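TTHB210-like domain-containing protein (Thermus thermophilus, PDB 3VG8) is of unknown function but forms a novel homodecamer and is controlled by the sigma-E/anti-sigma-E regulatory system. Local coordinates at the interface of chains A and B and the interface of chains A and C. Coordinates in Å, arbitrary orientation; residue numbers count along the deposited sequence, not the author numbering. Chains: chain A/B/C, Hypothetical Protein TTHB210.

Chain A uses contact 1 to meet chain B and contact 2 to meet chain C, and the centres of the C-alpha atoms of the two patches lie about 18 Å apart. Contact 1 is a strand pairing within a two-fold symmetric interface, whereas contact 2 is an apolar pocket filled by a loop, in an interface that is not an exact two-fold. They share no residue, but strand 78-83 of contact 1 leads, within chain A, into the loop that carries A:Val90; the chain C copy of that loop supplies C:His87 and C:Pro88. Alternating use of two such unlike interfaces could build the homodecamer.

Contact 1: the interface of chains A and B. Residues chain A 79-81; chain B 60-63.
A:Val79 and A:Met81, in extended strand 78-83, pair antiparallel with B:Ile63 and B:Tyr60, while B:Asp62 lies between the partners in a left-handed backbone conformation (phi 50°, psi 50°). Three residues of chain A thus face four of chain B, and the extra residue makes the edge of chain B bulge, which fits the break between strand 60-61 and the one-residue strand at B:Ile63. Each bridge carries a reciprocal pair of backbone bonds: A:Val79 N gives to B:Ile63 O at 3.1 Å and its O accepts from B:Ile63 N, and A:Met81 N gives to B:Tyr60 O at 2.8 Å, with its O taking B:Tyr60 N in return.

The bulge is closed by a side chain. A:Asn80 has CG anti to its carbonyl carbon (chi1 -65°), which carries the amide towards chain B, and its oxygen OD1 accepts the backbone N of B:Asp62 at 2.9 Å. The N-H arrives nearly along the C=O axis, in a straight bond, so the carboxamide gives the extra backbone N-H of the bulge an acceptor. The same OD1 lies 3.5 Å from B:Val61 CA and also touches CG1 of that valine. A leucine in place of A:Asn80 would probably leave the B:Asp62 amide without this acceptor and the bulge less firmly fixed.

Apolar packing flanks the bridge at the other end. A:Met81, a selenomethionine engineered in place of the natural leucine, sets its CB against B:Tyr60 CB at 3.8 Å. The phenol ring is placed with its edge towards A:Met81 O, which lies in the ring plane, 3.7 Å from CD1 of B:Tyr60. At the opposite end of the patch, B:Ile63 brings the gamma-carbon CG1 of its longer branch to 3.6 Å from A:Val79 O.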
# COMPACT_ATOMS: atom_id res chain seq x y z
N VAL A 79 18.86 -38.97 -2.28
CA VAL A 79 17.58 -38.65 -2.91
C VAL A 79 17.02 -39.88 -3.63
O VAL A 79 17.78 -40.68 -4.18
CB VAL A 79 17.74 -37.48 -3.95
CG1 VAL A 79 16.59 -37.48 -4.94
CG2 VAL A 79 17.77 -36.15 -3.23
N ASN A 80 15.70 -40.04 -3.61
CA ASN A 80 15.05 -41.14 -4.34
C ASN A 80 14.01 -40.54 -5.30
O ASN A 80 13.43 -39.48 -5.05
CB ASN A 80 14.29 -42.12 -3.42
CG ASN A 80 15.20 -42.89 -2.48
OD1 ASN A 80 16.35 -43.19 -2.79
ND2 ASN A 80 14.67 -43.23 -1.30
N MSE A 81 13.77 -41.24 -6.39
CA MSE A 81 12.76 -40.84 -7.36
C MSE A 81 12.23 -42.14 -7.89
O MSE A 81 12.76 -42.72 -8.86
CB MSE A 81 13.37 -39.99 -8.47
CG MSE A 81 13.81 -38.64 -7.96
SE MSE A 81 14.63 -37.57 -9.34
CE MSE A 81 16.48 -38.07 -8.98
N TYR B 60 15.03 -44.47 -9.35
CA TYR B 60 16.27 -43.82 -8.96
C TYR B 60 16.37 -43.94 -7.44
O TYR B 60 15.60 -43.33 -6.70
CB TYR B 60 16.26 -42.35 -9.34
CG TYR B 60 16.34 -42.08 -10.81
CD1 TYR B 60 15.19 -42.07 -11.60
CD2 TYR B 60 17.56 -41.77 -11.42
CE1 TYR B 60 15.27 -41.75 -12.96
CE2 TYR B 60 17.65 -41.46 -12.75
CZ TYR B 60 16.51 -41.45 -13.52
OH TYR B 60 16.63 -41.18 -14.87
N VAL B 61 17.31 -44.75 -6.98
CA VAL B 61 17.48 -44.97 -5.55
C VAL B 61 18.87 -44.58 -5.07
O VAL B 61 19.87 -44.77 -5.77
CB VAL B 61 17.23 -46.46 -5.22
CG1 VAL B 61 17.27 -46.68 -3.71
CG2 VAL B 61 15.89 -46.88 -5.79
N ASP B 62 18.92 -44.00 -3.87
CA ASP B 62 20.19 -43.59 -3.28
C ASP B 62 21.03 -42.77 -4.26
O ASP B 62 22.21 -43.05 -4.47
CB ASP B 62 20.95 -44.86 -2.82
CG ASP B 62 22.21 -44.55 -2.05
OD1 ASP B 62 22.23 -43.56 -1.28
OD2 ASP B 62 23.19 -45.32 -2.18
N ILE B 63 20.39 -41.76 -4.85
CA ILE B 63 21.06 -40.88 -5.81
C ILE B 63 21.77 -39.72 -5.12
O ILE B 63 21.34 -39.23 -4.08
CB ILE B 63 20.06 -40.29 -6.80
CG1 ILE B 63 19.19 -41.41 -7.38
CG2 ILE B 63 20.79 -39.56 -7.91
CD1 ILE B 63 19.98 -42.54 -8.01

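Contact 2: the interface of chains A and C. Residues chain A 15, 21, 23, 28, 33, 48, 90; chain C 87-88.
C:His87 meets A:Phe33 because its CG sits between the backbone N and the carbonyl carbon (chi1 56°), a crowded position that turns the imidazole onto the phenyl edge, while A:Met48, a selenomethionine with CG anti to its backbone N, bends at its third torsion (-55°) to bring CE to C:Pro88. The site is a knob-in-pocket contact of this TTHB210-like family member: a His-Pro pair on the loop between strands 78-83 and 94-100 of chain C enters an apolar pocket of chain A.

The two aromatic groups meet edge to face, their planes 73° apart. A:Phe33 offers the edge, and its CE2 stands over the rim of one imidazole face, 3.7 Å from C:His87 CG. The phenyl ring is itself sandwiched, with A:Met48 CE on one face and A:Val23 CB on the other, both offset towards the rim, which should limit its freedom to turn. A:Leu28 approaches the imidazole at about a right angle, its CD2 methyl 3.8 Å from C:His87 CD2, and A:Val23 CG1 reaches the neighbouring NE2 at 4.0 Å.

A bond inside chain C keeps the knob compact. C:His87 ND1 donates to C:Pro88 O at 2.7 Å, close to the imidazole plane but above the plane of the carbonyl, which ties the ring to the backbone carbonyl of the next residue and would put a hydrogen on ND1.

The pyrrolidine of C:Pro88 is gripped from several directions. A:Met48 CE lies 3.5 Å from C:Pro88 CD, with the selenium also near that carbon. A:Leu21 packs its CD1 methyl tightly against C:Pro88 CB at 3.3 Å, and A:Ile15 CD1 adds a contact to the same carbon at 3.8 Å. From the chain A copy of the inserting loop, A:Val90 lays its CG2 methyl against C:His87 CA at 3.6 Å.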
# COMPACT_ATOMS: atom_id res chain seq x y z
N ILE A 15 3.18 -47.70 6.95
CA ILE A 15 3.22 -48.25 5.60
C ILE A 15 4.64 -48.73 5.27
O ILE A 15 5.61 -48.01 5.47
CB ILE A 15 2.84 -47.18 4.56
CG1 ILE A 15 1.48 -46.58 4.90
CG2 ILE A 15 2.84 -47.80 3.17
CD1 ILE A 15 1.12 -45.36 4.08
N LEU A 21 3.03 -41.89 7.44
CA LEU A 21 2.89 -40.71 6.58
C LEU A 21 1.93 -39.65 7.09
O LEU A 21 0.79 -39.94 7.44
CB LEU A 21 2.38 -41.10 5.19
CG LEU A 21 3.27 -41.71 4.13
CD1 LEU A 21 2.44 -41.82 2.87
CD2 LEU A 21 4.51 -40.86 3.88
N VAL A 23 0.55 -35.58 6.09
CA VAL A 23 0.52 -34.57 5.04
C VAL A 23 -0.59 -33.58 5.35
O VAL A 23 -1.64 -33.96 5.88
CB VAL A 23 0.26 -35.18 3.65
CG1 VAL A 23 -1.20 -35.74 3.56
CG2 VAL A 23 0.48 -34.10 2.58
N LEU A 28 -2.31 -31.22 -0.93
CA LEU A 28 -2.34 -32.35 -1.85
C LEU A 28 -2.45 -31.79 -3.27
O LEU A 28 -2.90 -30.67 -3.47
CB LEU A 28 -3.54 -33.27 -1.56
CG LEU A 28 -3.45 -34.06 -0.24
CD1 LEU A 28 -4.78 -34.78 0.04
CD2 LEU A 28 -2.29 -35.05 -0.33
N PHE A 33 4.88 -34.99 1.86
CA PHE A 33 4.50 -35.87 2.96
C PHE A 33 5.71 -36.07 3.88
O PHE A 33 6.85 -36.09 3.41
CB PHE A 33 4.09 -37.25 2.43
CG PHE A 33 2.82 -37.25 1.63
CD1 PHE A 33 2.75 -36.60 0.40
CD2 PHE A 33 1.70 -37.94 2.08
CE1 PHE A 33 1.58 -36.64 -0.37
CE2 PHE A 33 0.53 -37.99 1.31
CZ PHE A 33 0.47 -37.34 0.09
N MSE A 48 4.90 -36.04 -3.77
CA MSE A 48 4.17 -36.97 -4.62
C MSE A 48 3.71 -36.23 -5.86
O MSE A 48 2.69 -35.54 -5.84
CB MSE A 48 2.98 -37.52 -3.85
CG MSE A 48 2.37 -38.76 -4.48
SE MSE A 48 1.17 -39.62 -3.23
CE MSE A 48 2.47 -39.82 -1.80
N VAL A 90 -5.28 -44.82 -4.79
CA VAL A 90 -4.54 -44.07 -5.80
C VAL A 90 -4.84 -44.67 -7.16
O VAL A 90 -4.78 -45.88 -7.32
CB VAL A 90 -3.04 -44.15 -5.53
CG1 VAL A 90 -2.28 -43.33 -6.55
CG2 VAL A 90 -2.75 -43.68 -4.11
N HIS C 87 -4.39 -41.34 -1.24
CA HIS C 87 -2.93 -41.37 -1.31
C HIS C 87 -2.49 -42.43 -0.29
O HIS C 87 -3.32 -42.95 0.47
CB HIS C 87 -2.35 -39.99 -0.96
CG HIS C 87 -2.78 -39.48 0.38
ND1 HIS C 87 -2.37 -40.05 1.56
CD2 HIS C 87 -3.63 -38.48 0.71
CE1 HIS C 87 -2.94 -39.42 2.58
NE2 HIS C 87 -3.71 -38.46 2.09
N PRO C 88 -1.18 -42.77 -0.26
CA PRO C 88 -0.75 -43.78 0.71
C PRO C 88 -1.29 -43.41 2.10
O PRO C 88 -1.20 -42.26 2.52
CB PRO C 88 0.77 -43.69 0.65
CG PRO C 88 1.02 -43.26 -0.77
CD PRO C 88 -0.02 -42.19 -0.96